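Local coordinates for protein methylmalonyl-CoA carboxyltransferase 5S subunit (PDB 1RQB) that transfers a carboxyl group from the biotin of the 1.3S subunit to pyruvate, forming oxaloacetate, with one cobalt ion bound per subunit, at residues Ala35-Met40 with Gly68-Asp73; Phe137-Asp142 with Val359-Gln364. All blocks are in the same frame, centred on the assembly; numbering follows the deposited sequence.

Contact 1: residues Ala35-Met40 with Gly68-Asp73; sequences AHQSLM and GGATYD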
loop_
_atom_site.group_PDB
_atom_site.type_symbol
_atom_site.label_atom_id
_atom_site.label_comp_id
_atom_site.label_asym_id
_atom_site.label_seq_id
_atom_site.Cartn_x
_atom_site.Cartn_y
_atom_site.Cartn_z
ATOM N N ALA A 35 -4.005 -5.905 13.431
ATOM C CA ALA A 35 -3.018 -4.961 12.885
ATOM C C ALA A 35 -1.675 -5.077 13.611
ATOM O O ALA A 35 -0.634 -5.200 12.967
ATOM C CB ALA A 35 -3.536 -3.514 12.952
ATOM N N HIS A 36 -1.671 -5.050 14.946
ATOM C CA HIS A 36 -0.369 -5.113 15.624
ATOM C C HIS A 36 0.146 -6.552 15.674
ATOM O O HIS A 36 1.349 -6.786 15.771
ATOM C CB HIS A 36 -0.417 -4.455 17.005
ATOM C CG HIS A 36 -1.306 -5.141 17.984
ATOM N ND1 HIS A 36 -0.880 -6.190 18.767
ATOM C CD2 HIS A 36 -2.593 -4.910 18.328
ATOM C CE1 HIS A 36 -1.868 -6.577 19.554
ATOM N NE2 HIS A 36 -2.918 -5.816 19.308
ATOM N N GLN A 37 -0.756 -7.522 15.587
ATOM C CA GLN A 37 -0.294 -8.916 15.544
ATOM C C GLN A 37 0.509 -9.122 14.258
ATOM O O GLN A 37 1.559 -9.762 14.251
ATOM C CB GLN A 37 -1.475 -9.897 15.527
ATOM C CG GLN A 37 -1.031 -11.374 15.403
ATOM C CD GLN A 37 -2.174 -12.370 15.550
ATOM O OE1 GLN A 37 -3.026 -12.234 16.427
ATOM N NE2 GLN A 37 -2.181 -13.393 14.700
ATOM N N SER A 38 0.013 -8.544 13.174
ATOM C CA SER A 38 0.613 -8.714 11.843
ATOM C C SER A 38 1.793 -7.772 11.609
ATOM O O SER A 38 2.727 -8.124 10.890
ATOM C CB SER A 38 -0.449 -8.449 10.769
ATOM O OG SER A 38 -1.557 -9.321 10.935
ATOM N N LEU A 39 1.779 -6.591 12.218
ATOM C CA LEU A 39 2.847 -5.624 11.925
ATOM C C LEU A 39 3.917 -5.531 13.016
ATOM O O LEU A 39 5.048 -5.146 12.720
ATOM C CB LEU A 39 2.239 -4.240 11.699
ATOM C CG LEU A 39 1.405 -4.120 10.418
ATOM C CD1 LEU A 39 0.637 -2.822 10.413
ATOM C CD2 LEU A 39 2.333 -4.223 9.207
HETATM N N MSE A 40 3.596 -5.862 14.265
HETATM C CA MSE A 40 4.618 -5.690 15.308
HETATM C C MSE A 40 4.616 -6.822 16.338
HETATM O O MSE A 40 4.741 -6.600 17.541
HETATM C CB MSE A 40 4.475 -4.307 15.955
HETATM C CG MSE A 40 3.102 -3.933 16.423
HETATM SE SE MSE A 40 2.794 -2.006 16.142
HETATM C CE MSE A 40 2.274 -2.037 14.302
ATOM N N GLY A 68 -8.489 -12.471 21.096
ATOM C CA GLY A 68 -8.271 -13.722 20.404
ATOM C C GLY A 68 -7.030 -13.675 19.545
ATOM O O GLY A 68 -6.197 -12.781 19.685
ATOM N N GLY A 69 -6.915 -14.632 18.634
ATOM C CA GLY A 69 -5.733 -14.683 17.799
ATOM C C GLY A 69 -4.555 -14.941 18.724
ATOM O O GLY A 69 -4.689 -15.651 19.720
ATOM N N ALA A 70 -3.416 -14.326 18.429
ATOM C CA ALA A 70 -2.194 -14.525 19.223
ATOM C C ALA A 70 -2.120 -13.547 20.399
ATOM O O ALA A 70 -1.142 -13.566 21.147
ATOM C CB ALA A 70 -0.965 -14.336 18.323
ATOM N N THR A 71 -3.133 -12.713 20.609
ATOM C CA THR A 71 -3.031 -11.722 21.691
ATOM C C THR A 71 -3.088 -12.358 23.081
ATOM O O THR A 71 -2.514 -11.819 24.027
ATOM C CB THR A 71 -4.116 -10.632 21.610
ATOM O OG1 THR A 71 -5.406 -11.217 21.796
ATOM C CG2 THR A 71 -4.052 -9.912 20.269
ATOM N N TYR A 72 -3.778 -13.486 23.236
ATOM C CA TYR A 72 -3.849 -14.118 24.562
ATOM C C TYR A 72 -2.432 -14.535 24.964
ATOM O O TYR A 72 -1.935 -14.190 26.035
ATOM C CB TYR A 72 -4.776 -15.336 24.498
ATOM C CG TYR A 72 -5.315 -15.820 25.831
ATOM C CD1 TYR A 72 -6.663 -15.643 26.159
ATOM C CD2 TYR A 72 -4.500 -16.510 26.733
ATOM C CE1 TYR A 72 -7.192 -16.153 27.345
ATOM C CE2 TYR A 72 -5.022 -17.031 27.931
ATOM C CZ TYR A 72 -6.369 -16.849 28.221
ATOM O OH TYR A 72 -6.906 -17.374 29.370
ATOM N N ASP A 73 -1.775 -15.260 24.074
ATOM C CA ASP A 73 -0.396 -15.714 24.303
ATOM C C ASP A 73 0.524 -14.519 24.571
ATOM O O ASP A 73 1.319 -14.540 25.509
ATOM C CB ASP A 73 0.124 -16.469 23.078
ATOM C CG ASP A 73 1.611 -16.792 23.185
ATOM O OD1 ASP A 73 1.958 -17.777 23.866
ATOM O OD2 ASP A 73 2.437 -16.048 22.610
#
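Gln37 lays its amide end against the methyl of Ala70, CD lying 3.6 Å from Ala70 CB. Its CG stands anti to the backbone N (chi1 177°) and the chain runs on extended, which carries the amide from helix 31-39 across to the loop after strand 63-68. There Gln37 OE1 accepts from Ala70 N at 2.9 Å, an almost straight bond whose donor sits above the carbonyl plane. The same oxygen also takes a hydrogen bond from Arg33, so two donors grip it. The receiving loop is a type II' turn, Gly68 to Thr71, in which Gly68 O accepts from both Thr71 N and Thr71 OG1. Gly69 lies so close that a beta carbon there would run into Gln37 OE1. Beside this bond, His36 CE1 meets Thr71 CG2 at 4.1 Å, the two side chains crossing at about a right angle. An alanine in place of Gln37 would probably leave Ala70 N without this acceptor and open a gap over the Ala70 methyl. Since Gln37 and Ala70 both belong to the substrate site, with cobalt about 6 Å from the Gln37 side chain, the bond probably helps to hold two substrate-binding elements in place relative to each other.

Contact 2: residues Phe137-Asp142 with Val359-Gln364; sequences FDAMND and VTPSSQ
Ala139 points its methyl at the start of helix 362-376, where several groups of 359-364 meet it. Val359 comes toward it with one branch: chi1 of -60° sets CG1 anti to the carbonyl carbon and leaves CG2 between the backbone N and that carbon, on the side of Ala139, where CG2 lies 4.0 Å from Ala139 CB and 3.9 Å from Ala139 O. Pro361, preceded by a cis peptide bond, meets the same methyl with its ring carbon CD, 4.0 Å from Ala139 CB. The carbonyl oxygen of Thr360 also approaches Ala139 CB, at 3.9 Å. Ser362 turns OG anti to its carbonyl carbon (chi1 -62°), so that the hydroxyl faces both Ala139 CB and the CG of selenomethionine Met140. The contact is thus van der Waals packing of one small methyl among larger neighbours, while the hydrogen bonds made by 137-142 and 359-364 run inside each segment or to other residues, not between the two. On the Ala139 side, Asp138 OD2 accepts from Met140 N, an Asx turn, and from Asp142 N at 2.9 Å; the two donors reach it from opposite faces of the carboxylate plane. Together with the type I turn from Asp138 to Asn141, this pair of bonds holds the backbone that presents Ala139. On the other side, Ser363 OG donates to Gln364 OE1 at 2.8 Å, and Ser363 N bonds to Val359 O as the helix begins. Residues 137-142 form the loop between strand 133-136 of the TIM barrel and helix 144-155, and the carboxylase-domain segment 359-364 packs onto it; Arg104, in the loop after neighbouring strand 99-103, touches both Phe137 and Pro361.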
loop_
_atom_site.group_PDB
_atom_site.type_symbol
_atom_site.label_atom_id
_atom_site.label_comp_id
_atom_site.label_asym_id
_atom_site.label_seq_id
_atom_site.Cartn_x
_atom_site.Cartn_y
_atom_site.Cartn_z
ATOM N N PHE A 137 -12.733 -20.268 13.285
ATOM C CA PHE A 137 -12.117 -20.817 12.069
ATOM C C PHE A 137 -11.323 -22.089 12.376
ATOM O O PHE A 137 -11.082 -22.447 13.529
ATOM C CB PHE A 137 -11.224 -19.759 11.378
ATOM C CG PHE A 137 -9.826 -19.640 11.947
ATOM C CD1 PHE A 137 -8.737 -20.153 11.253
ATOM C CD2 PHE A 137 -9.601 -19.014 13.168
ATOM C CE1 PHE A 137 -7.435 -20.048 11.766
ATOM C CE2 PHE A 137 -8.308 -18.904 13.692
ATOM C CZ PHE A 137 -7.225 -19.420 12.992
ATOM N N ASP A 138 -10.975 -22.794 11.309
ATOM C CA ASP A 138 -10.156 -24.011 11.397
ATOM C C ASP A 138 -9.101 -23.920 10.294
ATOM O O ASP A 138 -9.430 -23.667 9.137
ATOM C CB ASP A 138 -11.003 -25.262 11.194
ATOM C CG ASP A 138 -10.179 -26.531 11.287
ATOM O OD1 ASP A 138 -9.798 -26.918 12.412
ATOM O OD2 ASP A 138 -9.887 -27.129 10.228
ATOM N N ALA A 139 -7.848 -24.152 10.666
ATOM C CA ALA A 139 -6.706 -24.031 9.750
ATOM C C ALA A 139 -6.828 -24.960 8.540
ATOM O O ALA A 139 -6.231 -24.691 7.500
ATOM C CB ALA A 139 -5.405 -24.305 10.507
HETATM N N MSE A 140 -7.598 -26.039 8.645
HETATM C CA MSE A 140 -7.725 -26.957 7.503
HETATM C C MSE A 140 -9.108 -26.836 6.858
HETATM O O MSE A 140 -9.430 -27.578 5.930
HETATM C CB MSE A 140 -7.500 -28.388 7.974
HETATM C CG MSE A 140 -6.189 -28.567 8.717
HETATM SE SE MSE A 140 -5.120 -29.965 7.951
HETATM C CE MSE A 140 -6.127 -31.480 8.633
ATOM N N ASN A 141 -9.917 -25.896 7.345
ATOM C CA ASN A 141 -11.279 -25.671 6.839
ATOM C C ASN A 141 -12.175 -26.883 7.099
ATOM O O ASN A 141 -13.099 -27.145 6.331
ATOM C CB ASN A 141 -11.301 -25.356 5.336
ATOM C CG ASN A 141 -10.993 -23.903 5.038
ATOM O OD1 ASN A 141 -11.201 -23.026 5.875
ATOM N ND2 ASN A 141 -10.507 -23.642 3.833
ATOM N N ASP A 142 -11.905 -27.631 8.165
ATOM C CA ASP A 142 -12.755 -28.776 8.524
ATOM C C ASP A 142 -13.881 -28.241 9.412
ATOM O O ASP A 142 -13.657 -27.874 10.565
ATOM C CB ASP A 142 -11.924 -29.820 9.286
ATOM C CG ASP A 142 -12.711 -31.085 9.610
ATOM O OD1 ASP A 142 -13.961 -31.079 9.501
ATOM O OD2 ASP A 142 -12.064 -32.089 9.990
ATOM N N VAL A 359 -1.702 -21.685 6.387
ATOM C CA VAL A 359 -1.819 -20.687 7.460
ATOM C C VAL A 359 -1.308 -21.345 8.743
ATOM O O VAL A 359 -1.199 -22.568 8.814
ATOM C CB VAL A 359 -3.280 -20.262 7.670
ATOM C CG1 VAL A 359 -3.819 -19.660 6.402
ATOM C CG2 VAL A 359 -4.126 -21.460 8.078
ATOM N N THR A 360 -0.981 -20.540 9.742
ATOM C CA THR A 360 -0.508 -21.110 11.011
ATOM C C THR A 360 -1.616 -22.001 11.573
ATOM O O THR A 360 -2.786 -21.623 11.560
ATOM C CB THR A 360 -0.195 -20.007 12.029
ATOM O OG1 THR A 360 0.801 -19.134 11.486
ATOM C CG2 THR A 360 0.316 -20.615 13.329
ATOM N N PRO A 361 -1.262 -23.189 12.089
ATOM C CA PRO A 361 0.070 -23.796 12.209
ATOM C C PRO A 361 0.480 -24.719 11.058
ATOM O O PRO A 361 1.601 -25.224 11.025
ATOM C CB PRO A 361 -0.048 -24.569 13.510
ATOM C CG PRO A 361 -1.436 -25.133 13.388
ATOM C CD PRO A 361 -2.246 -23.948 12.885
ATOM N N SER A 362 -0.427 -24.938 10.115
ATOM C CA SER A 362 -0.161 -25.840 8.985
ATOM C C SER A 362 1.100 -25.426 8.224
ATOM O O SER A 362 1.878 -26.282 7.806
ATOM C CB SER A 362 -1.350 -25.856 8.025
ATOM O OG SER A 362 -2.514 -26.337 8.669
ATOM N N SER A 363 1.302 -24.126 8.043
ATOM C CA SER A 363 2.464 -23.625 7.293
ATOM C C SER A 363 3.783 -24.032 7.957
ATOM O O SER A 363 4.676 -24.563 7.300
ATOM C CB SER A 363 2.392 -22.102 7.161
ATOM O OG SER A 363 2.197 -21.501 8.426
ATOM N N GLN A 364 3.929 -23.772 9.251
ATOM C CA GLN A 364 5.180 -24.137 9.932
ATOM C C GLN A 364 5.394 -25.649 9.840
ATOM O O GLN A 364 6.508 -26.120 9.618
ATOM C CB GLN A 364 5.155 -23.710 11.409
ATOM C CG GLN A 364 5.089 -22.203 11.655
ATOM C CD GLN A 364 3.690 -21.699 11.992
ATOM O OE1 GLN A 364 2.795 -21.682 11.148
ATOM N NE2 GLN A 364 3.500 -21.285 13.242
#

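How the contacts relate
From the N terminus, contact 1 comes first: it joins helix 31-39, just past barrel strand 23-29, to the turn that follows the adjacent parallel strand 63-68, closing a loop of 27 residues. Contact 2 opens only later, in the loop after strand 133-136, and closes a far longer excursion of 216 residues, through the rest of the barrel and the first helices of the carboxylase domain to the start of helix 362-376. The two are therefore in series, neither nested nor crossed. Contact 1 stays within the barrel, whereas contact 2 ties it to the carboxylase domain. Their centres lie about 16 Å apart without touching, yet the side chain of Thr360 comes within about 7 Å of that of Gln37.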